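Local atomic coordinates of brain-specific angiogenesis inhibitor 1-associated protein 2-like protein 2 (Mus musculus, PDB entry 3OK8), a protein that binds phosphoinositides on membranes and, through its homodimeric I-BAR (IMD) domain, induces planar or gently curved membrane structures. Residues S13-Y18 / Q122-E127; Q24-L29 / K111-F116; Q84-S89 / R208-N213; Q115-S120 / E179-R184. All blocks are in the same frame, centred on the assembly; numbering follows the deposited sequence.

Interaction 1: residues S13-Y18 / Q122-E127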
loop_
_atom_site.group_PDB
_atom_site.type_symbol
_atom_site.label_atom_id
_atom_site.label_comp_id
_atom_site.label_asym_id
_atom_site.label_seq_id
_atom_site.Cartn_x
_atom_site.Cartn_y
_atom_site.Cartn_z
ATOM N N SER A 13 10.768 35.540 25.673
ATOM C CA SER A 13 10.569 34.095 25.689
ATOM C C SER A 13 9.149 33.711 25.310
ATOM O O SER A 13 8.929 32.732 24.602
ATOM C CB SER A 13 10.906 33.523 27.063
ATOM O OG SER A 13 12.279 33.184 27.139
ATOM N N THR A 14 8.184 34.483 25.794
ATOM C CA THR A 14 6.784 34.263 25.460
ATOM C C THR A 14 6.522 34.568 23.986
ATOM O O THR A 14 5.683 33.934 23.343
ATOM C CB THR A 14 5.866 35.142 26.322
ATOM O OG1 THR A 14 6.140 34.903 27.708
ATOM C CG2 THR A 14 4.409 34.830 26.033
ATOM N N MET A 15 7.251 35.545 23.461
ATOM C CA MET A 15 7.095 35.968 22.079
ATOM C C MET A 15 7.695 34.951 21.118
ATOM O O MET A 15 7.163 34.720 20.039
ATOM C CB MET A 15 7.727 37.344 21.879
ATOM C CG MET A 15 6.822 38.477 22.329
ATOM S SD MET A 15 5.449 38.687 21.179
ATOM C CE MET A 15 4.098 38.955 22.305
ATOM N N ALA A 16 8.799 34.339 21.531
ATOM C CA ALA A 16 9.450 33.293 20.758
ATOM C C ALA A 16 8.522 32.095 20.551
ATOM O O ALA A 16 8.621 31.391 19.550
ATOM C CB ALA A 16 10.718 32.853 21.454
ATOM N N ILE A 17 7.630 31.874 21.510
ATOM C CA ILE A 17 6.710 30.748 21.483
ATOM C C ILE A 17 5.516 30.991 20.568
ATOM O O ILE A 17 5.178 30.140 19.744
ATOM C CB ILE A 17 6.205 30.413 22.878
ATOM C CG1 ILE A 17 7.342 29.823 23.709
ATOM C CG2 ILE A 17 5.018 29.452 22.786
ATOM C CD1 ILE A 17 6.979 29.589 25.165
ATOM N N TYR A 18 4.872 32.141 20.720
ATOM C CA TYR A 18 3.838 32.556 19.781
ATOM C C TYR A 18 4.365 32.619 18.352
ATOM O O TYR A 18 3.642 32.322 17.399
ATOM C CB TYR A 18 3.259 33.913 20.179
ATOM C CG TYR A 18 2.319 33.797 21.343
ATOM C CD1 TYR A 18 1.138 33.076 21.222
ATOM C CD2 TYR A 18 2.614 34.385 22.575
ATOM C CE1 TYR A 18 0.273 32.946 22.282
ATOM C CE2 TYR A 18 1.749 34.260 23.645
ATOM C CZ TYR A 18 0.581 33.542 23.488
ATOM O OH TYR A 18 -0.289 33.391 24.529
ATOM N N GLN A 122 -1.607 38.982 20.428
ATOM C CA GLN A 122 -1.888 40.420 20.462
ATOM C C GLN A 122 -2.370 40.854 21.835
ATOM O O GLN A 122 -1.913 41.858 22.376
ATOM C CB GLN A 122 -2.953 40.797 19.433
ATOM C CG GLN A 122 -2.453 40.918 18.001
ATOM C CD GLN A 122 -3.591 40.915 16.987
ATOM O OE1 GLN A 122 -3.362 40.808 15.780
ATOM N NE2 GLN A 122 -4.827 41.021 17.479
ATOM N N HIS A 123 -3.319 40.104 22.383
ATOM C CA HIS A 123 -3.826 40.363 23.724
ATOM C C HIS A 123 -2.658 40.454 24.697
ATOM O O HIS A 123 -2.568 41.388 25.489
ATOM C CB HIS A 123 -4.785 39.249 24.147
ATOM C CG HIS A 123 -5.439 39.477 25.476
ATOM N ND1 HIS A 123 -4.879 39.053 26.664
ATOM C CD2 HIS A 123 -6.615 40.063 25.804
ATOM C CE1 HIS A 123 -5.680 39.371 27.664
ATOM N NE2 HIS A 123 -6.741 39.983 27.171
ATOM N N TYR A 124 -1.754 39.484 24.619
ATOM C CA TYR A 124 -0.604 39.454 25.503
ATOM C C TYR A 124 0.297 40.660 25.309
ATOM O O TYR A 124 0.649 41.334 26.269
ATOM C CB TYR A 124 0.213 38.188 25.302
ATOM C CG TYR A 124 1.580 38.280 25.932
ATOM C CD1 TYR A 124 2.714 38.482 25.157
ATOM C CD2 TYR A 124 1.735 38.191 27.307
ATOM C CE1 TYR A 124 3.966 38.576 25.736
ATOM C CE2 TYR A 124 2.977 38.282 27.893
ATOM C CZ TYR A 124 4.089 38.477 27.108
ATOM O OH TYR A 124 5.327 38.569 27.706
ATOM N N GLU A 125 0.694 40.928 24.072
ATOM C CA GLU A 125 1.588 42.052 23.836
ATOM C C GLU A 125 1.004 43.366 24.369
ATOM O O GLU A 125 1.672 44.107 25.092
ATOM C CB GLU A 125 1.924 42.185 22.358
ATOM C CG GLU A 125 3.214 42.942 22.127
ATOM C CD GLU A 125 3.477 43.218 20.666
ATOM O OE1 GLU A 125 3.107 42.374 19.816
ATOM O OE2 GLU A 125 4.058 44.284 20.372
ATOM N N ILE A 126 -0.247 43.640 24.013
ATOM C CA ILE A 126 -0.906 44.879 24.389
ATOM C C ILE A 126 -1.038 45.035 25.901
ATOM O O ILE A 126 -0.915 46.138 26.415
ATOM C CB ILE A 126 -2.292 45.010 23.732
ATOM C CG1 ILE A 126 -2.798 46.450 23.835
ATOM C CG2 ILE A 126 -3.281 44.052 24.367
ATOM C CD1 ILE A 126 -4.145 46.676 23.174
ATOM N N GLU A 127 -1.284 43.945 26.619
ATOM C CA GLU A 127 -1.402 44.048 28.068
ATOM C C GLU A 127 -0.044 44.278 28.696
ATOM O O GLU A 127 0.065 44.982 29.693
ATOM C CB GLU A 127 -2.059 42.817 28.696
ATOM C CG GLU A 127 -2.168 42.942 30.213
ATOM C CD GLU A 127 -3.028 41.876 30.879
ATOM O OE1 GLU A 127 -3.134 41.919 32.123
ATOM O OE2 GLU A 127 -3.595 41.001 30.182
HETATM O O HOH W 1 5.427 36.372 29.486
#
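Tyr124 and Thr14 meet because both first torsions swing the contacting group away from its own backbone N: Tyr124 carries CG at chi1 165°, and Thr14 places CG2 likewise anti to N. The phenol ring therefore reaches across to helix 13-18, and Thr14 CG2 sits over one of its faces, offset toward the rim. With 3.9 Å from Thr14 CG2 to the Tyr124 ring centroid and only 17° between that line and the ring normal, this is a CH-pi contact. Met15 arrives elsewhere, its chain bent at chi2 and chi3 so that CE lies in the ring plane at the edge, 3.2 Å from Tyr124 CD1. The same methyl also packs 3.9 Å from Glu125 CB. The axes of 13-18 and 122-127, on two long helices of the I-BAR three-helix bundle, run antiparallel around this ring, 160° apart in direction and 11.3 Å apart at closest approach, and Tyr124 also touches Ser174 of the third helix, 153-217. A water hydrogen-bonds Tyr124 OH at 2.8 Å; its 2.4 Å separation from Thr14 OG1 is too short to be trusted, so a water bridge remains doubtful. Replacing Tyr124 by an alanine would probably leave Thr14 CG2 and Met15 CE facing a gap and the water without its phenol partner. Thr14 OG1 is hydrogen-bonded to Phe10 O, within its own helix.

Interaction 2: residues Q24-L29 / K111-F116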
loop_
_atom_site.group_PDB
_atom_site.type_symbol
_atom_site.label_atom_id
_atom_site.label_comp_id
_atom_site.label_asym_id
_atom_site.label_seq_id
_atom_site.Cartn_x
_atom_site.Cartn_y
_atom_site.Cartn_z
ATOM N N GLN A 24 6.046 28.612 12.161
ATOM C CA GLN A 24 6.770 27.363 12.121
ATOM C C GLN A 24 5.762 26.233 12.141
ATOM O O GLN A 24 5.650 25.475 11.178
ATOM C CB GLN A 24 7.724 27.279 13.300
ATOM C CG GLN A 24 8.714 26.140 13.239
ATOM C CD GLN A 24 10.029 26.504 13.918
ATOM O OE1 GLN A 24 10.484 25.814 14.836
ATOM N NE2 GLN A 24 10.644 27.598 13.469
ATOM N N PHE A 25 4.998 26.145 13.220
ATOM C CA PHE A 25 4.000 25.099 13.353
ATOM C C PHE A 25 2.824 25.280 12.391
ATOM O O PHE A 25 2.501 24.371 11.622
ATOM C CB PHE A 25 3.504 24.989 14.791
ATOM C CG PHE A 25 2.497 23.899 14.995
ATOM C CD1 PHE A 25 2.906 22.605 15.277
ATOM C CD2 PHE A 25 1.141 24.166 14.904
ATOM C CE1 PHE A 25 1.983 21.593 15.462
ATOM C CE2 PHE A 25 0.208 23.157 15.093
ATOM C CZ PHE A 25 0.631 21.865 15.372
ATOM N N ASN A 26 2.180 26.440 12.418
ATOM C CA ASN A 26 1.009 26.619 11.560
ATOM C C ASN A 26 1.260 26.358 10.057
ATOM O O ASN A 26 0.484 25.643 9.408
ATOM C CB ASN A 26 0.343 27.974 11.800
ATOM C CG ASN A 26 -1.080 28.026 11.276
ATOM O OD1 ASN A 26 -1.313 28.254 10.083
ATOM N ND2 ASN A 26 -2.046 27.809 12.167
ATOM N N PRO A 27 2.349 26.920 9.504
ATOM C CA PRO A 27 2.663 26.632 8.096
ATOM C C PRO A 27 2.933 25.147 7.857
ATOM O O PRO A 27 2.554 24.614 6.808
ATOM C CB PRO A 27 3.940 27.446 7.840
ATOM C CG PRO A 27 3.967 28.491 8.935
ATOM C CD PRO A 27 3.331 27.829 10.120
ATOM N N ALA A 28 3.579 24.485 8.812
ATOM C CA ALA A 28 3.863 23.057 8.685
ATOM C C ALA A 28 2.587 22.228 8.560
ATOM O O ALA A 28 2.599 21.152 7.962
ATOM C CB ALA A 28 4.711 22.562 9.844
ATOM N N LEU A 29 1.492 22.731 9.123
ATOM C CA LEU A 29 0.190 22.070 9.013
ATOM C C LEU A 29 -0.413 22.244 7.629
ATOM O O LEU A 29 -1.105 21.350 7.139
ATOM C CB LEU A 29 -0.799 22.585 10.060
ATOM C CG LEU A 29 -0.566 22.158 11.506
ATOM C CD1 LEU A 29 -1.876 22.237 12.271
ATOM C CD2 LEU A 29 0.018 20.754 11.575
ATOM N N LYS A 111 -6.439 28.012 9.497
ATOM C CA LYS A 111 -6.487 29.479 9.546
ATOM C C LYS A 111 -7.303 29.968 10.742
ATOM O O LYS A 111 -7.031 31.025 11.303
ATOM C CB LYS A 111 -7.024 30.046 8.228
ATOM C CG LYS A 111 -8.496 30.421 8.239
ATOM C CD LYS A 111 -8.675 31.852 8.711
ATOM C CE LYS A 111 -10.070 32.362 8.419
ATOM N NZ LYS A 111 -10.301 32.530 6.961
ATOM N N LEU A 112 -8.301 29.185 11.129
ATOM C CA LEU A 112 -9.090 29.474 12.321
ATOM C C LEU A 112 -8.218 29.450 13.572
ATOM O O LEU A 112 -8.467 30.173 14.529
ATOM C CB LEU A 112 -10.216 28.449 12.485
ATOM C CG LEU A 112 -11.509 28.715 11.713
ATOM C CD1 LEU A 112 -12.562 27.656 12.050
ATOM C CD2 LEU A 112 -12.021 30.120 12.034
ATOM N N ASP A 113 -7.194 28.608 13.563
ATOM C CA ASP A 113 -6.313 28.519 14.707
ATOM C C ASP A 113 -5.116 29.453 14.559
ATOM O O ASP A 113 -4.509 29.841 15.554
ATOM C CB ASP A 113 -5.859 27.083 14.947
ATOM C CG ASP A 113 -5.074 26.940 16.232
ATOM O OD1 ASP A 113 -5.687 26.632 17.280
ATOM O OD2 ASP A 113 -3.847 27.165 16.196
ATOM N N MET A 114 -4.776 29.820 13.326
ATOM C CA MET A 114 -3.779 30.852 13.129
ATOM C C MET A 114 -4.294 32.137 13.781
ATOM O O MET A 114 -3.645 32.694 14.661
ATOM C CB MET A 114 -3.485 31.077 11.643
ATOM C CG MET A 114 -2.561 32.275 11.381
ATOM S SD MET A 114 -0.819 32.014 11.825
ATOM C CE MET A 114 -0.233 31.152 10.363
ATOM N N GLN A 115 -5.476 32.574 13.355
ATOM C CA GLN A 115 -6.121 33.769 13.873
ATOM C C GLN A 115 -6.335 33.728 15.394
ATOM O O GLN A 115 -6.295 34.762 16.066
ATOM C CB GLN A 115 -7.454 33.984 13.160
ATOM C CG GLN A 115 -8.233 35.204 13.636
ATOM C CD GLN A 115 -7.832 36.481 12.915
ATOM O OE1 GLN A 115 -8.266 37.574 13.282
ATOM N NE2 GLN A 115 -7.004 36.348 11.883
ATOM N N PHE A 116 -6.556 32.538 15.936
ATOM C CA PHE A 116 -6.747 32.384 17.374
ATOM C C PHE A 116 -5.486 32.742 18.138
ATOM O O PHE A 116 -5.518 33.557 19.058
ATOM C CB PHE A 116 -7.146 30.952 17.709
ATOM C CG PHE A 116 -7.084 30.631 19.180
ATOM C CD1 PHE A 116 -5.953 30.046 19.733
ATOM C CD2 PHE A 116 -8.162 30.898 20.007
ATOM C CE1 PHE A 116 -5.896 29.735 21.078
ATOM C CE2 PHE A 116 -8.111 30.594 21.361
ATOM C CZ PHE A 116 -6.976 30.013 21.896
#
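Asn26 and Met114 cross each other at a slant, the methionine chain folded against the amide, where helices 5-66 and 71-147 come close in the I-BAR three-helix bundle, with Asn26 CA 6.6 Å from Met114 CA. The CA-CB bond of Asn26 points toward helix 111-116, and its chi2 of -82° stands the amide so that OD1 and ND2 both border the methionine. Met114 leaves its backbone with CG anti to N, then bends twice, at chi2 (73°) and chi3 (83°). This folded chain brings the methyl back against the asparagine: CE lies 3.4 Å from Asn26 CG and 3.5 Å from Asn26 CB. On the nitrogen side, Asn26 ND2 passes 3.6 Å from Met114 CB, while its hydrogen bond goes to Thr110 O, one residue before 111-116, which probably helps to fix the amide rotation. A leucine in place of Asn26 would probably leave Thr110 O without this side-chain donor and deprive the Met114 methyl of the amide it rests on. Asp113 lies at the margin: its OD2 is 4.5 Å from Asn26 ND2 and is engaged instead in a salt bridge with Arg185 of helix 153-217. Pro27, next to Asn26, has no N-H to give to the preceding turn, and the helix is kinked there; Ala28 packs on Ile60 of the second subunit. The shortest approach in this contact joins Asn26 OD1 and Met114 CE, at 3.1 Å.

Interaction 3: residues Q84-S89 / R208-N213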
loop_
_atom_site.group_PDB
_atom_site.type_symbol
_atom_site.label_atom_id
_atom_site.label_comp_id
_atom_site.label_asym_id
_atom_site.label_seq_id
_atom_site.Cartn_x
_atom_site.Cartn_y
_atom_site.Cartn_z
ATOM N N GLN A 84 -8.201 -9.783 -3.188
ATOM C CA GLN A 84 -7.583 -8.490 -3.365
ATOM C C GLN A 84 -8.683 -7.429 -3.345
ATOM O O GLN A 84 -8.537 -6.388 -2.704
ATOM C CB GLN A 84 -6.738 -8.444 -4.643
ATOM C CG GLN A 84 -6.199 -7.047 -4.974
ATOM C CD GLN A 84 -7.271 -6.164 -5.583
ATOM O OE1 GLN A 84 -7.182 -4.934 -5.554
ATOM N NE2 GLN A 84 -8.305 -6.799 -6.141
ATOM N N ARG A 85 -9.811 -7.694 -4.000
ATOM C CA ARG A 85 -10.911 -6.735 -3.951
ATOM C C ARG A 85 -11.306 -6.417 -2.508
ATOM O O ARG A 85 -11.537 -5.265 -2.168
ATOM C CB ARG A 85 -12.113 -7.226 -4.741
ATOM C CG ARG A 85 -13.194 -6.180 -4.923
ATOM C CD ARG A 85 -14.169 -6.578 -6.032
ATOM N NE ARG A 85 -14.803 -7.879 -5.809
ATOM C CZ ARG A 85 -14.602 -8.957 -6.567
ATOM N NH1 ARG A 85 -15.233 -10.089 -6.289
ATOM N NH2 ARG A 85 -13.776 -8.907 -7.608
ATOM N N HIS A 86 -11.345 -7.434 -1.652
ATOM C CA HIS A 86 -11.725 -7.247 -0.245
ATOM C C HIS A 86 -10.707 -6.434 0.538
ATOM O O HIS A 86 -11.077 -5.491 1.227
ATOM C CB HIS A 86 -11.942 -8.585 0.454
ATOM C CG HIS A 86 -13.051 -9.396 -0.136
ATOM N ND1 HIS A 86 -14.328 -8.901 -0.294
ATOM C CD2 HIS A 86 -13.079 -10.671 -0.596
ATOM C CE1 HIS A 86 -15.095 -9.835 -0.833
ATOM N NE2 HIS A 86 -14.360 -10.917 -1.028
ATOM N N LEU A 87 -9.433 -6.819 0.439
ATOM C CA LEU A 87 -8.340 -6.130 1.129
ATOM C C LEU A 87 -8.326 -4.664 0.762
ATOM O O LEU A 87 -7.903 -3.823 1.545
ATOM C CB LEU A 87 -6.982 -6.743 0.759
ATOM C CG LEU A 87 -6.482 -7.978 1.523
ATOM C CD1 LEU A 87 -7.481 -9.121 1.441
ATOM C CD2 LEU A 87 -5.125 -8.430 1.000
ATOM N N ASN A 88 -8.769 -4.369 -0.453
ATOM C CA ASN A 88 -8.811 -3.001 -0.935
ATOM C C ASN A 88 -9.973 -2.239 -0.336
ATOM O O ASN A 88 -9.857 -1.043 -0.056
ATOM C CB ASN A 88 -8.919 -2.959 -2.453
ATOM C CG ASN A 88 -8.829 -1.552 -2.997
ATOM O OD1 ASN A 88 -9.808 -1.000 -3.506
ATOM N ND2 ASN A 88 -7.653 -0.954 -2.883
ATOM N N SER A 89 -11.101 -2.925 -0.160
ATOM C CA SER A 89 -12.247 -2.321 0.517
ATOM C C SER A 89 -11.839 -1.917 1.924
ATOM O O SER A 89 -12.156 -0.828 2.380
ATOM C CB SER A 89 -13.414 -3.297 0.577
ATOM O OG SER A 89 -13.738 -3.767 -0.716
ATOM N N ARG A 208 -4.453 -9.922 7.596
ATOM C CA ARG A 208 -3.696 -11.070 8.062
ATOM C C ARG A 208 -4.652 -12.213 8.368
ATOM O O ARG A 208 -4.339 -13.377 8.128
ATOM C CB ARG A 208 -2.876 -10.741 9.304
ATOM C CG ARG A 208 -1.762 -11.734 9.531
ATOM C CD ARG A 208 -0.895 -11.343 10.688
ATOM N NE ARG A 208 -1.434 -11.827 11.950
ATOM C CZ ARG A 208 -0.866 -12.778 12.686
ATOM N NH1 ARG A 208 -1.431 -13.154 13.828
ATOM N NH2 ARG A 208 0.272 -13.339 12.286
ATOM N N GLY A 209 -5.829 -11.869 8.887
ATOM C CA GLY A 209 -6.859 -12.851 9.164
ATOM C C GLY A 209 -7.191 -13.733 7.968
ATOM O O GLY A 209 -7.107 -14.952 8.054
ATOM N N MET A 210 -7.558 -13.124 6.845
ATOM C CA MET A 210 -7.988 -13.902 5.690
ATOM C C MET A 210 -6.861 -14.565 4.924
ATOM O O MET A 210 -7.086 -15.553 4.235
ATOM C CB MET A 210 -8.836 -13.067 4.739
ATOM C CG MET A 210 -8.260 -11.734 4.418
ATOM S SD MET A 210 -9.639 -10.628 4.104
ATOM C CE MET A 210 -9.942 -10.983 2.380
ATOM N N LEU A 211 -5.655 -14.032 5.030
ATOM C CA LEU A 211 -4.540 -14.615 4.304
ATOM C C LEU A 211 -4.005 -15.866 4.980
ATOM O O LEU A 211 -3.360 -16.686 4.336
ATOM C CB LEU A 211 -3.421 -13.599 4.076
ATOM C CG LEU A 211 -3.702 -12.587 2.965
ATOM C CD1 LEU A 211 -2.438 -11.852 2.585
ATOM C CD2 LEU A 211 -4.285 -13.283 1.741
ATOM N N GLN A 212 -4.286 -16.031 6.267
ATOM C CA GLN A 212 -3.786 -17.194 6.988
ATOM C C GLN A 212 -4.555 -18.436 6.560
ATOM O O GLN A 212 -4.043 -19.560 6.632
ATOM C CB GLN A 212 -3.874 -16.975 8.501
ATOM C CG GLN A 212 -3.053 -15.779 8.950
ATOM C CD GLN A 212 -2.734 -15.790 10.431
ATOM O OE1 GLN A 212 -1.569 -15.797 10.823
ATOM N NE2 GLN A 212 -3.764 -15.804 11.258
ATOM N N ASN A 213 -5.787 -18.226 6.109
ATOM C CA ASN A 213 -6.582 -19.318 5.593
ATOM C C ASN A 213 -6.483 -19.418 4.071
ATOM O O ASN A 213 -6.300 -20.511 3.564
ATOM C CB ASN A 213 -8.033 -19.238 6.084
ATOM C CG ASN A 213 -8.859 -18.244 5.304
ATOM O OD1 ASN A 213 -9.261 -18.504 4.167
ATOM N ND2 ASN A 213 -9.118 -17.094 5.911
#
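The His86 imidazole is approached obliquely by the Met210 methyl, and the nearest atom of the histidine is not in the ring at all: Met210 CE lies 3.7 Å from His86 CB. The other flat group, the Arg208 guanidinium, does not touch 84-89; the Arg208 side chain packs on Leu201 of the second subunit. The contact is carried by apolar side chains. Leu87 CD1 stands 3.2 Å from Met210 CE, closer than two methyl groups normally pack, and 3.7 Å from Met210 SD. The two chains lie alongside each other and point in opposing directions, so Leu87 CD1 lies beside the thioether and also comes within 4.0 Å of Met210 CG. In Met210, CG is wedged between N and C (chi1 48°), and the bend at chi3 (-85°) turns the methyl toward the His86-Leu87 pair. The contact joins helices 71-147 and 153-217 of the three-helix bundle far from the centre of the chain, and only 160 Å² is buried between the segments. The CA atoms of Leu87 and Met210 are 9.0 Å apart, so the bridging falls to side chains, without any hydrogen bond across. The I-BAR domain is an antiparallel dimer, and here the partner enters the packing: Phe200 of the second subunit touches both Leu87 and Leu211. A glycerol molecule, probably from the crystallisation liquor, lies near the Leu87 side chain.

Interaction 4: residues Q115-S120 / E179-R184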
loop_
_atom_site.group_PDB
_atom_site.type_symbol
_atom_site.label_atom_id
_atom_site.label_comp_id
_atom_site.label_asym_id
_atom_site.label_seq_id
_atom_site.Cartn_x
_atom_site.Cartn_y
_atom_site.Cartn_z
ATOM N N GLN A 115 -5.476 32.574 13.355
ATOM C CA GLN A 115 -6.121 33.769 13.873
ATOM C C GLN A 115 -6.335 33.728 15.394
ATOM O O GLN A 115 -6.295 34.762 16.066
ATOM C CB GLN A 115 -7.454 33.984 13.160
ATOM C CG GLN A 115 -8.233 35.204 13.636
ATOM C CD GLN A 115 -7.832 36.481 12.915
ATOM O OE1 GLN A 115 -8.266 37.574 13.282
ATOM N NE2 GLN A 115 -7.004 36.348 11.883
ATOM N N PHE A 116 -6.556 32.538 15.936
ATOM C CA PHE A 116 -6.747 32.384 17.374
ATOM C C PHE A 116 -5.486 32.742 18.138
ATOM O O PHE A 116 -5.518 33.557 19.058
ATOM C CB PHE A 116 -7.146 30.952 17.709
ATOM C CG PHE A 116 -7.084 30.631 19.180
ATOM C CD1 PHE A 116 -5.953 30.046 19.733
ATOM C CD2 PHE A 116 -8.162 30.898 20.007
ATOM C CE1 PHE A 116 -5.896 29.735 21.078
ATOM C CE2 PHE A 116 -8.111 30.594 21.361
ATOM C CZ PHE A 116 -6.976 30.013 21.896
ATOM N N ILE A 117 -4.382 32.104 17.763
ATOM C CA ILE A 117 -3.083 32.380 18.360
ATOM C C ILE A 117 -2.605 33.804 18.059
ATOM O O ILE A 117 -1.824 34.371 18.825
ATOM C CB ILE A 117 -2.016 31.357 17.911
ATOM C CG1 ILE A 117 -1.598 30.465 19.080
ATOM C CG2 ILE A 117 -0.779 32.063 17.434
ATOM C CD1 ILE A 117 -2.736 29.785 19.784
ATOM N N LYS A 118 -3.079 34.375 16.953
ATOM C CA LYS A 118 -2.732 35.740 16.580
ATOM C C LYS A 118 -3.385 36.731 17.547
ATOM O O LYS A 118 -2.757 37.692 17.977
ATOM C CB LYS A 118 -3.177 36.037 15.152
ATOM C CG LYS A 118 -2.314 37.057 14.434
ATOM C CD LYS A 118 -2.794 37.307 13.007
ATOM C CE LYS A 118 -3.570 38.620 12.878
ATOM N NZ LYS A 118 -4.759 38.700 13.776
ATOM N N ASP A 119 -4.651 36.491 17.876
ATOM C CA ASP A 119 -5.376 37.298 18.848
ATOM C C ASP A 119 -4.809 37.104 20.247
ATOM O O ASP A 119 -4.704 38.044 21.019
ATOM C CB ASP A 119 -6.862 36.932 18.845
ATOM C CG ASP A 119 -7.575 37.386 17.583
ATOM O OD1 ASP A 119 -7.108 38.364 16.951
ATOM O OD2 ASP A 119 -8.606 36.771 17.231
ATOM N N SER A 120 -4.466 35.864 20.572
ATOM C CA SER A 120 -3.855 35.532 21.849
ATOM C C SER A 120 -2.561 36.324 22.016
ATOM O O SER A 120 -2.376 37.059 22.993
ATOM C CB SER A 120 -3.586 34.020 21.904
ATOM O OG SER A 120 -3.096 33.607 23.165
ATOM N N GLU A 179 3.301 28.343 26.510
ATOM C CA GLU A 179 3.909 27.015 26.461
ATOM C C GLU A 179 2.840 25.954 26.295
ATOM O O GLU A 179 2.988 25.013 25.505
ATOM C CB GLU A 179 4.660 26.712 27.759
ATOM C CG GLU A 179 6.091 27.208 27.822
ATOM C CD GLU A 179 6.728 26.952 29.189
ATOM O OE1 GLU A 179 6.000 27.003 30.215
ATOM O OE2 GLU A 179 7.953 26.701 29.239
ATOM N N LEU A 180 1.775 26.096 27.078
ATOM C CA LEU A 180 0.687 25.137 27.070
ATOM C C LEU A 180 0.061 25.011 25.679
ATOM O O LEU A 180 -0.098 23.905 25.170
ATOM C CB LEU A 180 -0.370 25.513 28.106
ATOM C CG LEU A 180 -1.420 24.452 28.442
ATOM C CD1 LEU A 180 -0.791 23.085 28.692
ATOM C CD2 LEU A 180 -2.227 24.883 29.651
ATOM N N GLU A 181 -0.291 26.150 25.084
ATOM C CA GLU A 181 -0.855 26.206 23.739
ATOM C C GLU A 181 0.026 25.489 22.723
ATOM O O GLU A 181 -0.464 24.780 21.837
ATOM C CB GLU A 181 -1.032 27.664 23.311
ATOM C CG GLU A 181 -2.102 28.402 24.094
ATOM C CD GLU A 181 -3.488 27.799 23.919
ATOM O OE1 GLU A 181 -4.093 27.409 24.940
ATOM O OE2 GLU A 181 -3.977 27.719 22.767
ATOM N N GLU A 182 1.329 25.703 22.838
ATOM C CA GLU A 182 2.273 25.052 21.952
ATOM C C GLU A 182 2.152 23.552 22.114
ATOM O O GLU A 182 2.020 22.815 21.127
ATOM C CB GLU A 182 3.689 25.496 22.278
ATOM C CG GLU A 182 4.766 24.805 21.479
ATOM C CD GLU A 182 6.120 25.412 21.740
ATOM O OE1 GLU A 182 6.687 25.150 22.823
ATOM O OE2 GLU A 182 6.608 26.169 20.870
ATOM N N LYS A 183 2.192 23.095 23.361
ATOM C CA LYS A 183 2.088 21.661 23.637
ATOM C C LYS A 183 0.758 21.081 23.163
ATOM O O LYS A 183 0.703 19.955 22.668
ATOM C CB LYS A 183 2.289 21.360 25.122
ATOM C CG LYS A 183 2.292 19.873 25.450
ATOM C CD LYS A 183 2.618 19.583 26.921
ATOM C CE LYS A 183 3.088 18.149 27.110
ATOM N NZ LYS A 183 3.404 17.798 28.525
ATOM N N ARG A 184 -0.312 21.851 23.312
ATOM C CA ARG A 184 -1.628 21.377 22.920
ATOM C C ARG A 184 -1.683 21.063 21.430
ATOM O O ARG A 184 -2.362 20.123 21.004
ATOM C CB ARG A 184 -2.690 22.401 23.298
ATOM C CG ARG A 184 -3.111 22.284 24.753
ATOM C CD ARG A 184 -3.942 23.471 25.216
ATOM N NE ARG A 184 -4.612 23.173 26.479
ATOM C CZ ARG A 184 -5.253 24.071 27.228
ATOM N NH1 ARG A 184 -5.838 23.702 28.364
ATOM N NH2 ARG A 184 -5.321 25.338 26.845
#
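Phe116 and Glu181 meet between helices 71-147 and 153-217 of the three-helix I-BAR bundle through a ring edge and a carboxylate. By van der Waals and electrostatic contact, Glu181 OE2 lies near the Phe116 ring plane, 3.3 Å from CE1, with ring and carboxylate planes 46° apart; the positive fringe of the ring hydrogens probably makes this edge favourable for an anion. Ile117 CD1 makes a van der Waals contact with the same oxygen, 3.8 Å from Glu181 OE2. No hydrogen bond crosses between the segments, and just 100 Å² is buried. By charge pairing, the carboxylate is divided: OE2 also forms a salt bridge to Arg185 NH2, while OE1 serves Arg184 one turn along. With CG beside its backbone N and a bend at chi2, Glu181 holds both oxygens where these partners can meet them. At the dimer interface, Glu179 OE2 hydrogen-bonds Ser68 OG of the second subunit. Arg184 NH2 reaches Glu181 OE1 at 3.1 Å, nearly in the guanidinium plane, with an N-H...O angle of 142°.

All four contacts tie together the three long helices 5-66, 71-147 and 153-217, and each uses the second, helix 71-147. Interactions 1 and 2 join it to helix 5-66, with 2 nested inside 1 along the chain and centres 16 Å apart. Interactions 3 and 4 join it to helix 153-217, with 4 nested inside 3. Interactions 1, 2 and 4 cluster, and 2 and 4 share Gln115 and Phe116; Tyr18 OH and Ser120 OG, 3.1 Å apart, link 1 to 4. The centre of interaction 3 is 53 Å from that of interaction 1, on the other side of the chain's centre. The contacts thus sample two regions of an elongated bundle, and 2, 3 and 4 also meet the second subunit.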